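Local atomic coordinates of antibiotic resistance protein (Deinococcus radiodurans, PDB entry 2VLI), a protein that probably confers tunicamycin resistance by acting as a P-loop phosphotransferase that phosphorylates the antibiotic. Residues 117-120 / 121-125; 134-137 / 138-142; 68-71 / 72-76; 34-37 / 38-41. All blocks are in the same frame, centred on the assembly; numbering follows the deposited sequence.

Contact 1 of 4, residues 117-120 / 121-125; sequences VVLE and RLRRD
The backbone keeps i to i+4 bonding: Arg121 N donates to Val117 O and Leu122 N to Val118 O, both at 3.0 Å, and Arg124 N to Glu120 O as helix 115-123 runs out. One flank is apolar. Val118 CG1, placed anti to the backbone N (chi1 179°), meets Leu122 CD1 at 4.1 Å, the two side chains lying next to each other and pointing the same way. Pro13 and Val130 touch this flank. Leu119 and Arg123 make a second side-by-side pair: Leu119 CD2 sits over one face of the Arg123 guanidinium, 4.1 Å from NH2, so the methyl meets the flat side of the group. Arg121 and Arg124 leave the helix on another flank, their CG atoms resting on backbone oxygens, with Arg121 CG 3.4 Å from Val117 O and Arg124 CG 3.4 Å from Glu120 O. Their guanidinium groups then approach, Arg121 NH1 lying in the plane of the Arg124 group at its edge. Arg121 and Arg124 thus bring two positive charges close near the carboxyl end of the helix, where its dipole would probably ease them, while Val118, Leu119 and Leu122 pack on Val135 of helix 132-142.

Contact 2 of 4, residues 134-137 / 138-142; sequences TVED and RLNEL
Val135 and Leu139 form the apolar stripe of this helical stretch. Leu139 N bonds Val135 O at 3.0 Å, and Leu139 CG sits tightly on that same oxygen, at 3.3 Å. The side chains themselves touch only lightly, Leu139 CD1 approaching Val135 CG1 at 4.4 Å; the close packing of Val135 is against helix 115-123, where Leu115 also meets it. The side near Glu136 is looser and polar. Glu136 has CG anti to the backbone N (chi1 -180°) and a bend at chi2 of 71°, which turns its carboxylate toward Asn140. The carboxylate and the amide are turned 75° against each other, and the nearest polar atoms of the two side chains, Glu136 OE2 and Asn140 OD1 at 3.5 Å, are both acceptors, so they pack without bonding. Asn140 is held instead through its amide nitrogen: a water accepts from Asn140 ND2 at 2.9 Å and donates to Asp137 OD1 at 2.7 Å, tying two residues three apart. The other carboxylate oxygen, Asp137 OD2, forms a salt bridge with Arg93 of the second subunit, and Glu141 OE2 bonds Thr89 of its own chain. Gln146 of the second subunit packs on Asp137, Asn140 and Glu141. One helix therefore serves two surfaces, an aliphatic one inside the chain and a polar one at the dimer interface. This helix and helix 115-123, joined by a partly unmodelled loop, probably correspond to the helices flanking the lid in P-loop kinases.

Contact 3 of 4, residues 68-71 / 72-76; sequences ALQY and ASREA
Tyr71 sets its ring slantwise against the side chain of Glu75, one turn further on in helix 61-75. With CG anti to the backbone N (chi1 -177°), the ring swings toward the carboxyl end of the helix, and Tyr71 CE2 comes to 3.4 Å from Glu75 CG. Glu75 doubles back at chi2 (-70°), bringing its CD to 3.5 Å from Tyr71 OH. Carboxylate and ring are nearly parallel, their planes only 6° apart. On the same turn Arg74 folds the other way, its CD 3.2 Å from Gln70 O, and its guanidinium approaches that oxygen obliquely. Below these exposed residues the backbone is tight: Ala72 N bonds Ala68 O at 2.8 Å and Ser73 N bonds Leu69 O at 2.8 Å. The pattern then slackens. Tyr71 O receives Glu75 N at 3.3 Å and also a weak bond from Arg74 N, a shared acceptor that fits a helix about to end, and Ala76 leaves helical geometry. On another face from these polar residues, Leu69 and Ala72 pack on Phe35 and Leu80, and Leu69 also reaches Trp9 and Val82. This is an amphipathic helix lying on a parallel sheet, here the last helix of the crossover from strand 33-34 to strand 80-84 in a P-loop NTPase fold.

Contact 4 of 4, residues 34-37 / 38-41; sequences VFEP and EEMG
Pro37 O is gripped by three donors: Met40 N (modelled as selenomethionine) at 3.0 Å, Gly41 N in a weaker bond of 3.5 Å, and the indole NE1 of Trp61. It lies where the chain enters helix 38-46, which follows strand 33-34 in the P-loop NTPase fold. The Met40 bond meets the oxygen from above the carbonyl plane, 53° out of it, an i to i+3 bond as in a tight turn. Glu36 O does the same one residue earlier, accepting Glu39 N at 3.0 Å. Proline, lacking an amide hydrogen, suits this opening position. Its ring is buried against Met65, Val82 and Val84, between helix 61-75 and strand 80-84. Glu38 bends back over the turn. Its CG lies between the backbone N and the carbonyl carbon (chi1 53°), and the chain bends again at chi2. Its carboxylate thus arrives across the Glu36-Pro37 peptide, with Glu38 OE1 3.1 Å from Pro37 CD and 3.3 Å from Glu36 CB, contacts that carry no hydrogen bond from the proline nitrogen. Glu36 and Glu39 lie side by side, pointing the same way, their carboxylate planes turned 42° from each other. Three acids are gathered within one turn, and their negative charges would probably be eased by solvent and by the amino end of the helix. For the closest pair, Glu36 OE1 and Glu39 OE2 3.4 Å apart, one water donates a hydrogen to each oxygen, 2.6 Å from Glu36 OE1.

In the fold
Contacts 1 and 2 sit on successive helices, 115-123 and 132-142, and touch: Val118 CG2 lies 4.0 Å from Leu139 CD2. Contacts 3 and 4 form a second pair, with Phe35 of the 34-37 loop packed against Leu69 and Ala72 of helix 61-75; their centres are about 13 Å apart. The two pairs are well separated, the centres of contacts 1 and 3 being about 33 Å apart on opposite sides of the chain's centre. Contacts 1 and 3 are surface turns at helix ends, rich in long charged side chains. Contacts 2 and 4 are partly buried and use a bridging water, but only contact 2 meets the second subunit.

Contact 1 of 4, residues 117-120 / 121-125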
loop_
_atom_site.group_PDB
_atom_site.type_symbol
_atom_site.label_atom_id
_atom_site.label_comp_id
_atom_site.label_asym_id
_atom_site.label_seq_id
_atom_site.Cartn_x
_atom_site.Cartn_y
_atom_site.Cartn_z
ATOM N N VAL A 117 -2.108 11.965 -17.069
ATOM C CA VAL A 117 -3.256 11.252 -17.617
ATOM C C VAL A 117 -4.281 10.966 -16.521
ATOM O O VAL A 117 -5.504 11.152 -16.727
ATOM C CB VAL A 117 -2.829 9.997 -18.364
ATOM C CG1 VAL A 117 -4.022 8.999 -18.630
ATOM C CG2 VAL A 117 -2.086 10.392 -19.657
ATOM N N VAL A 118 -3.800 10.565 -15.349
ATOM C CA VAL A 118 -4.702 10.301 -14.236
ATOM C C VAL A 118 -5.331 11.611 -13.726
ATOM O O VAL A 118 -6.530 11.671 -13.477
ATOM C CB VAL A 118 -4.018 9.558 -13.092
ATOM C CG1 VAL A 118 -5.009 9.338 -11.969
ATOM C CG2 VAL A 118 -3.457 8.209 -13.583
ATOM N N LEU A 119 -4.527 12.645 -13.572
ATOM C CA LEU A 119 -5.011 13.892 -13.050
ATOM C C LEU A 119 -6.034 14.473 -13.997
ATOM O O LEU A 119 -7.037 15.005 -13.561
ATOM C CB LEU A 119 -3.884 14.891 -12.900
ATOM C CG LEU A 119 -2.976 14.706 -11.715
ATOM C CD1 LEU A 119 -1.904 15.752 -11.821
ATOM C CD2 LEU A 119 -3.791 14.777 -10.416
ATOM N N GLU A 120 -5.768 14.362 -15.285
ATOM C CA GLU A 120 -6.680 14.895 -16.303
ATOM C C GLU A 120 -8.019 14.130 -16.347
ATOM O O GLU A 120 -9.081 14.724 -16.510
ATOM C CB GLU A 120 -5.974 14.919 -17.665
ATOM C CG GLU A 120 -4.830 15.961 -17.701
ATOM C CD GLU A 120 -3.814 15.801 -18.855
ATOM O OE1 GLU A 120 -3.160 16.818 -19.190
ATOM O OE2 GLU A 120 -3.638 14.682 -19.396
ATOM N N ARG A 121 -7.977 12.817 -16.173
ATOM C CA ARG A 121 -9.205 12.040 -16.091
ATOM C C ARG A 121 -10.064 12.423 -14.876
ATOM O O ARG A 121 -11.310 12.552 -14.994
ATOM C CB ARG A 121 -8.895 10.548 -16.071
ATOM C CG ARG A 121 -8.594 9.977 -17.466
ATOM C CD ARG A 121 -9.829 10.103 -18.355
ATOM N NE ARG A 121 -9.718 9.371 -19.615
ATOM C CZ ARG A 121 -10.590 9.461 -20.625
ATOM N NH1 ARG A 121 -11.658 10.266 -20.545
ATOM N NH2 ARG A 121 -10.385 8.740 -21.734
ATOM N N LEU A 122 -9.409 12.618 -13.730
ATOM C CA LEU A 122 -10.106 12.978 -12.493
ATOM C C LEU A 122 -10.748 14.374 -12.557
ATOM O O LEU A 122 -11.732 14.654 -11.862
ATOM C CB LEU A 122 -9.152 12.902 -11.265
ATOM C CG LEU A 122 -8.625 11.548 -10.800
ATOM C CD1 LEU A 122 -7.487 11.707 -9.783
ATOM C CD2 LEU A 122 -9.739 10.720 -10.201
ATOM N N ARG A 123 -10.151 15.252 -13.346
ATOM C CA ARG A 123 -10.615 16.627 -13.460
ATOM C C ARG A 123 -11.822 16.691 -14.374
ATOM O O ARG A 123 -12.767 17.429 -14.092
ATOM C CB ARG A 123 -9.483 17.534 -13.933
ATOM C CG ARG A 123 -8.279 17.533 -12.950
ATOM C CD ARG A 123 -8.208 18.772 -12.044
ATOM N NE ARG A 123 -7.097 18.732 -11.073
ATOM C CZ ARG A 123 -5.792 18.781 -11.372
ATOM N NH1 ARG A 123 -5.354 18.842 -12.636
ATOM N NH2 ARG A 123 -4.901 18.753 -10.386
ATOM N N ARG A 124 -11.826 15.880 -15.432
ATOM C CA ARG A 124 -12.973 15.807 -16.347
ATOM C C ARG A 124 -14.263 15.270 -15.688
ATOM O O ARG A 124 -15.314 15.198 -16.336
ATOM C CB ARG A 124 -12.606 15.009 -17.597
ATOM C CG ARG A 124 -11.645 15.781 -18.487
ATOM C CD ARG A 124 -11.079 14.977 -19.654
ATOM N NE ARG A 124 -12.076 14.196 -20.389
ATOM C CZ ARG A 124 -13.022 14.694 -21.192
ATOM N NH1 ARG A 124 -13.166 16.010 -21.367
ATOM N NH2 ARG A 124 -13.852 13.856 -21.816
ATOM N N ASP A 125 -14.170 14.905 -14.407
ATOM C CA ASP A 125 -15.335 14.653 -13.545
ATOM C C ASP A 125 -15.313 15.626 -12.373
ATOM O O ASP A 125 -14.973 15.254 -11.252
ATOM C CB ASP A 125 -15.334 13.209 -13.028
ATOM C CG ASP A 125 -14.925 12.194 -14.098
ATOM O OD1 ASP A 125 -14.866 12.544 -15.301
ATOM O OD2 ASP A 125 -14.658 11.035 -13.729
#

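Contact 2 of 4, residues 134-137 / 138-142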
loop_
_atom_site.group_PDB
_atom_site.type_symbol
_atom_site.label_atom_id
_atom_site.label_comp_id
_atom_site.label_asym_id
_atom_site.label_seq_id
_atom_site.Cartn_x
_atom_site.Cartn_y
_atom_site.Cartn_z
ATOM N N THR A 134 -1.503 13.158 -3.439
ATOM C CA THR A 134 -2.291 11.980 -3.055
ATOM C C THR A 134 -2.402 11.025 -4.243
ATOM O O THR A 134 -2.365 9.794 -4.071
ATOM C CB THR A 134 -3.681 12.427 -2.503
ATOM O OG1 THR A 134 -3.473 13.162 -1.289
ATOM C CG2 THR A 134 -4.603 11.248 -2.207
ATOM N N VAL A 135 -2.560 11.593 -5.443
ATOM C CA VAL A 135 -2.600 10.825 -6.685
ATOM C C VAL A 135 -1.233 10.149 -6.921
ATOM O O VAL A 135 -1.168 8.947 -7.197
ATOM C CB VAL A 135 -2.996 11.742 -7.889
ATOM C CG1 VAL A 135 -2.897 11.004 -9.212
ATOM C CG2 VAL A 135 -4.444 12.383 -7.643
ATOM N N GLU A 136 -0.153 10.941 -6.816
ATOM C CA GLU A 136 1.172 10.423 -7.018
ATOM C C GLU A 136 1.475 9.319 -6.008
ATOM O O GLU A 136 2.054 8.322 -6.400
ATOM C CB GLU A 136 2.238 11.520 -6.997
ATOM C CG GLU A 136 3.644 10.957 -7.217
ATOM C CD GLU A 136 3.955 10.460 -8.647
ATOM O OE1 GLU A 136 3.083 10.437 -9.530
ATOM O OE2 GLU A 136 5.141 10.072 -8.890
ATOM N N ASP A 137 1.032 9.443 -4.757
ATOM C CA ASP A 137 1.246 8.390 -3.741
ATOM C C ASP A 137 0.622 7.091 -4.231
ATOM O O ASP A 137 1.192 6.060 -4.082
ATOM C CB ASP A 137 0.559 8.685 -2.407
ATOM C CG ASP A 137 1.227 9.745 -1.594
ATOM O OD1 ASP A 137 2.445 10.004 -1.785
ATOM O OD2 ASP A 137 0.511 10.285 -0.690
ATOM N N ARG A 138 -0.607 7.173 -4.771
ATOM C CA ARG A 138 -1.305 6.022 -5.269
ATOM C C ARG A 138 -0.586 5.355 -6.429
ATOM O O ARG A 138 -0.502 4.128 -6.503
ATOM C CB ARG A 138 -2.737 6.384 -5.732
ATOM C CG ARG A 138 -3.504 5.202 -6.208
ATOM C CD ARG A 138 -4.501 4.741 -5.149
ATOM N NE ARG A 138 -3.885 4.702 -3.811
ATOM C CZ ARG A 138 -4.275 5.420 -2.753
ATOM N NH1 ARG A 138 -3.612 5.305 -1.594
ATOM N NH2 ARG A 138 -5.328 6.251 -2.830
ATOM N N LEU A 139 -0.122 6.163 -7.372
ATOM C CA LEU A 139 0.545 5.648 -8.540
ATOM C C LEU A 139 1.889 4.993 -8.137
ATOM O O LEU A 139 2.281 3.977 -8.691
ATOM C CB LEU A 139 0.821 6.770 -9.512
ATOM C CG LEU A 139 -0.430 7.511 -10.033
ATOM C CD1 LEU A 139 -0.001 8.414 -11.171
ATOM C CD2 LEU A 139 -1.567 6.586 -10.414
ATOM N N ASN A 140 2.559 5.596 -7.187
ATOM C CA ASN A 140 3.805 5.037 -6.621
ATOM C C ASN A 140 3.517 3.692 -5.957
ATOM O O ASN A 140 4.258 2.728 -6.163
ATOM C CB ASN A 140 4.392 6.032 -5.632
ATOM C CG ASN A 140 5.218 7.119 -6.300
ATOM O OD1 ASN A 140 5.676 6.955 -7.414
ATOM N ND2 ASN A 140 5.382 8.237 -5.625
ATOM N N GLU A 141 2.403 3.593 -5.220
ATOM C CA GLU A 141 2.008 2.289 -4.601
ATOM C C GLU A 141 1.733 1.211 -5.625
ATOM O O GLU A 141 2.198 0.078 -5.473
ATOM C CB GLU A 141 0.825 2.383 -3.641
ATOM C CG GLU A 141 0.315 0.944 -3.249
ATOM C CD GLU A 141 -0.464 0.815 -1.963
ATOM O OE1 GLU A 141 -1.055 1.820 -1.562
ATOM O OE2 GLU A 141 -0.501 -0.371 -1.405
ATOM N N LEU A 142 1.013 1.545 -6.714
ATOM C CA LEU A 142 0.746 0.568 -7.743
ATOM C C LEU A 142 1.964 -0.041 -8.473
ATOM O O LEU A 142 1.885 -1.135 -9.035
ATOM C CB LEU A 142 -0.255 1.136 -8.783
ATOM C CG LEU A 142 -1.652 1.458 -8.238
ATOM C CD1 LEU A 142 -2.582 2.215 -9.259
ATOM C CD2 LEU A 142 -2.302 0.206 -7.841
HETATM O O HOH W 1 4.665 9.751 -3.237
#

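Contact 3 of 4, residues 68-71 / 72-76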
loop_
_atom_site.group_PDB
_atom_site.type_symbol
_atom_site.label_atom_id
_atom_site.label_comp_id
_atom_site.label_asym_id
_atom_site.label_seq_id
_atom_site.Cartn_x
_atom_site.Cartn_y
_atom_site.Cartn_z
ATOM N N ALA A 68 -19.499 -15.088 -6.902
ATOM C CA ALA A 68 -20.159 -14.745 -8.153
ATOM C C ALA A 68 -19.270 -14.932 -9.396
ATOM O O ALA A 68 -19.728 -15.382 -10.438
ATOM C CB ALA A 68 -20.660 -13.320 -8.098
ATOM N N LEU A 69 -18.018 -14.488 -9.296
ATOM C CA LEU A 69 -17.027 -14.618 -10.354
ATOM C C LEU A 69 -16.776 -16.073 -10.727
ATOM O O LEU A 69 -16.720 -16.414 -11.905
ATOM C CB LEU A 69 -15.698 -13.961 -9.944
ATOM C CG LEU A 69 -14.617 -13.859 -11.017
ATOM C CD1 LEU A 69 -15.178 -13.157 -12.266
ATOM C CD2 LEU A 69 -13.384 -13.130 -10.461
ATOM N N GLN A 70 -16.633 -16.919 -9.729
ATOM C CA GLN A 70 -16.474 -18.348 -9.961
ATOM C C GLN A 70 -17.655 -18.919 -10.761
ATOM O O GLN A 70 -17.457 -19.600 -11.746
ATOM C CB GLN A 70 -16.351 -19.042 -8.633
ATOM C CG GLN A 70 -16.030 -20.521 -8.668
ATOM C CD GLN A 70 -15.876 -21.050 -7.253
ATOM O OE1 GLN A 70 -16.497 -20.537 -6.317
ATOM N NE2 GLN A 70 -15.040 -22.046 -7.080
ATOM N N TYR A 71 -18.883 -18.582 -10.369
ATOM C CA TYR A 71 -20.034 -19.030 -11.125
ATOM C C TYR A 71 -19.995 -18.427 -12.519
ATOM O O TYR A 71 -20.195 -19.135 -13.495
ATOM C CB TYR A 71 -21.366 -18.720 -10.382
ATOM C CG TYR A 71 -22.564 -19.258 -11.135
ATOM C CD1 TYR A 71 -22.947 -20.603 -11.019
ATOM C CD2 TYR A 71 -23.260 -18.461 -12.007
ATOM C CE1 TYR A 71 -24.022 -21.101 -11.737
ATOM C CE2 TYR A 71 -24.332 -18.953 -12.754
ATOM C CZ TYR A 71 -24.714 -20.259 -12.626
ATOM O OH TYR A 71 -25.777 -20.742 -13.381
ATOM N N ALA A 72 -19.729 -17.117 -12.636
ATOM C CA ALA A 72 -19.634 -16.473 -13.953
ATOM C C ALA A 72 -18.635 -17.191 -14.879
ATOM O O ALA A 72 -18.888 -17.363 -16.082
ATOM C CB ALA A 72 -19.285 -14.955 -13.836
ATOM N N SER A 73 -17.518 -17.618 -14.296
ATOM C CA SER A 73 -16.468 -18.354 -14.997
ATOM C C SER A 73 -16.996 -19.623 -15.670
ATOM O O SER A 73 -16.634 -19.925 -16.789
ATOM C CB SER A 73 -15.343 -18.727 -14.006
ATOM O OG SER A 73 -14.252 -19.291 -14.682
ATOM N N ARG A 74 -17.833 -20.370 -14.966
ATOM C CA ARG A 74 -18.406 -21.616 -15.495
ATOM C C ARG A 74 -19.422 -21.335 -16.640
ATOM O O ARG A 74 -19.615 -22.147 -17.525
ATOM C CB ARG A 74 -19.092 -22.403 -14.373
ATOM C CG ARG A 74 -18.201 -23.376 -13.575
ATOM C CD ARG A 74 -17.464 -22.743 -12.364
ATOM N NE ARG A 74 -16.996 -23.743 -11.380
ATOM C CZ ARG A 74 -16.002 -24.621 -11.583
ATOM N NH1 ARG A 74 -15.332 -24.657 -12.745
ATOM N NH2 ARG A 74 -15.667 -25.482 -10.615
ATOM N N GLU A 75 -20.045 -20.171 -16.618
ATOM C CA GLU A 75 -21.070 -19.836 -17.591
ATOM C C GLU A 75 -20.569 -19.042 -18.804
ATOM O O GLU A 75 -21.311 -18.848 -19.766
ATOM C CB GLU A 75 -22.165 -19.030 -16.898
ATOM C CG GLU A 75 -22.826 -19.774 -15.745
ATOM C CD GLU A 75 -23.707 -20.951 -16.170
ATOM O OE1 GLU A 75 -24.663 -20.713 -16.946
ATOM O OE2 GLU A 75 -23.454 -22.106 -15.716
ATOM N N ALA A 76 -19.339 -18.545 -18.744
ATOM C CA ALA A 76 -18.829 -17.625 -19.750
ATOM C C ALA A 76 -18.546 -18.379 -21.055
ATOM O O ALA A 76 -17.987 -19.472 -21.024
ATOM C CB ALA A 76 -17.549 -16.939 -19.237
#

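Contact 4 of 4, residues 34-37 / 38-41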
loop_
_atom_site.group_PDB
_atom_site.type_symbol
_atom_site.label_atom_id
_atom_site.label_comp_id
_atom_site.label_asym_id
_atom_site.label_seq_id
_atom_site.Cartn_x
_atom_site.Cartn_y
_atom_site.Cartn_z
ATOM N N VAL A 34 -18.039 -8.559 -19.631
ATOM C CA VAL A 34 -17.465 -7.677 -18.656
ATOM C C VAL A 34 -18.169 -7.861 -17.294
ATOM O O VAL A 34 -19.326 -7.497 -17.098
ATOM C CB VAL A 34 -17.506 -6.203 -19.104
ATOM C CG1 VAL A 34 -16.789 -5.350 -18.097
ATOM C CG2 VAL A 34 -16.822 -5.987 -20.481
ATOM N N PHE A 35 -17.443 -8.473 -16.368
ATOM C CA PHE A 35 -17.874 -8.687 -14.999
ATOM C C PHE A 35 -17.467 -7.503 -14.146
ATOM O O PHE A 35 -16.283 -7.238 -13.980
ATOM C CB PHE A 35 -17.232 -9.967 -14.518
ATOM C CG PHE A 35 -17.584 -10.369 -13.121
ATOM C CD1 PHE A 35 -18.475 -11.444 -12.895
ATOM C CD2 PHE A 35 -17.004 -9.753 -12.034
ATOM C CE1 PHE A 35 -18.743 -11.886 -11.606
ATOM C CE2 PHE A 35 -17.275 -10.195 -10.767
ATOM C CZ PHE A 35 -18.182 -11.261 -10.568
ATOM N N GLU A 36 -18.442 -6.775 -13.604
ATOM C CA GLU A 36 -18.198 -5.516 -12.896
ATOM C C GLU A 36 -18.401 -5.695 -11.416
ATOM O O GLU A 36 -19.544 -5.706 -10.967
ATOM C CB GLU A 36 -19.134 -4.411 -13.377
ATOM C CG GLU A 36 -19.147 -4.294 -14.859
ATOM C CD GLU A 36 -19.806 -3.034 -15.359
ATOM O OE1 GLU A 36 -20.999 -2.771 -15.010
ATOM O OE2 GLU A 36 -19.124 -2.328 -16.148
ATOM N N PRO A 37 -17.298 -5.835 -10.637
ATOM C CA PRO A 37 -17.350 -6.130 -9.213
ATOM C C PRO A 37 -18.118 -5.118 -8.406
ATOM O O PRO A 37 -18.647 -5.426 -7.358
ATOM C CB PRO A 37 -15.881 -6.083 -8.786
ATOM C CG PRO A 37 -15.150 -6.360 -10.016
ATOM C CD PRO A 37 -15.915 -5.754 -11.118
ATOM N N GLU A 38 -18.165 -3.891 -8.878
ATOM C CA GLU A 38 -18.941 -2.883 -8.197
ATOM C C GLU A 38 -20.446 -3.221 -8.066
ATOM O O GLU A 38 -21.082 -2.742 -7.142
ATOM C CB GLU A 38 -18.754 -1.515 -8.885
ATOM C CG GLU A 38 -19.033 -1.539 -10.391
ATOM C CD GLU A 38 -17.762 -1.823 -11.300
ATOM O OE1 GLU A 38 -17.115 -2.877 -11.209
ATOM O OE2 GLU A 38 -17.454 -0.979 -12.177
ATOM N N GLU A 39 -21.017 -4.013 -8.979
ATOM C CA GLU A 39 -22.418 -4.467 -8.813
ATOM C C GLU A 39 -22.644 -5.197 -7.492
ATOM O O GLU A 39 -23.736 -5.149 -6.929
ATOM C CB GLU A 39 -22.885 -5.407 -9.934
ATOM C CG GLU A 39 -22.759 -4.939 -11.346
ATOM C CD GLU A 39 -23.642 -3.754 -11.701
ATOM O OE1 GLU A 39 -24.341 -3.198 -10.832
ATOM O OE2 GLU A 39 -23.629 -3.371 -12.888
HETATM N N MSE A 40 -21.634 -5.911 -7.011
HETATM C CA MSE A 40 -21.756 -6.618 -5.731
HETATM C C MSE A 40 -21.638 -5.624 -4.594
HETATM O O MSE A 40 -22.297 -5.769 -3.547
HETATM C CB MSE A 40 -20.706 -7.700 -5.580
HETATM C CG MSE A 40 -20.875 -8.473 -4.278
HETATM SE SE MSE A 40 -22.665 -9.444 -4.187
HETATM C CE MSE A 40 -22.305 -10.707 -5.578
ATOM N N GLY A 41 -20.790 -4.607 -4.770
ATOM C CA GLY A 41 -20.717 -3.568 -3.790
ATOM C C GLY A 41 -22.028 -2.831 -3.633
ATOM O O GLY A 41 -22.427 -2.522 -2.540
HETATM O O HOH W 2 -22.569 -4.856 -15.238
#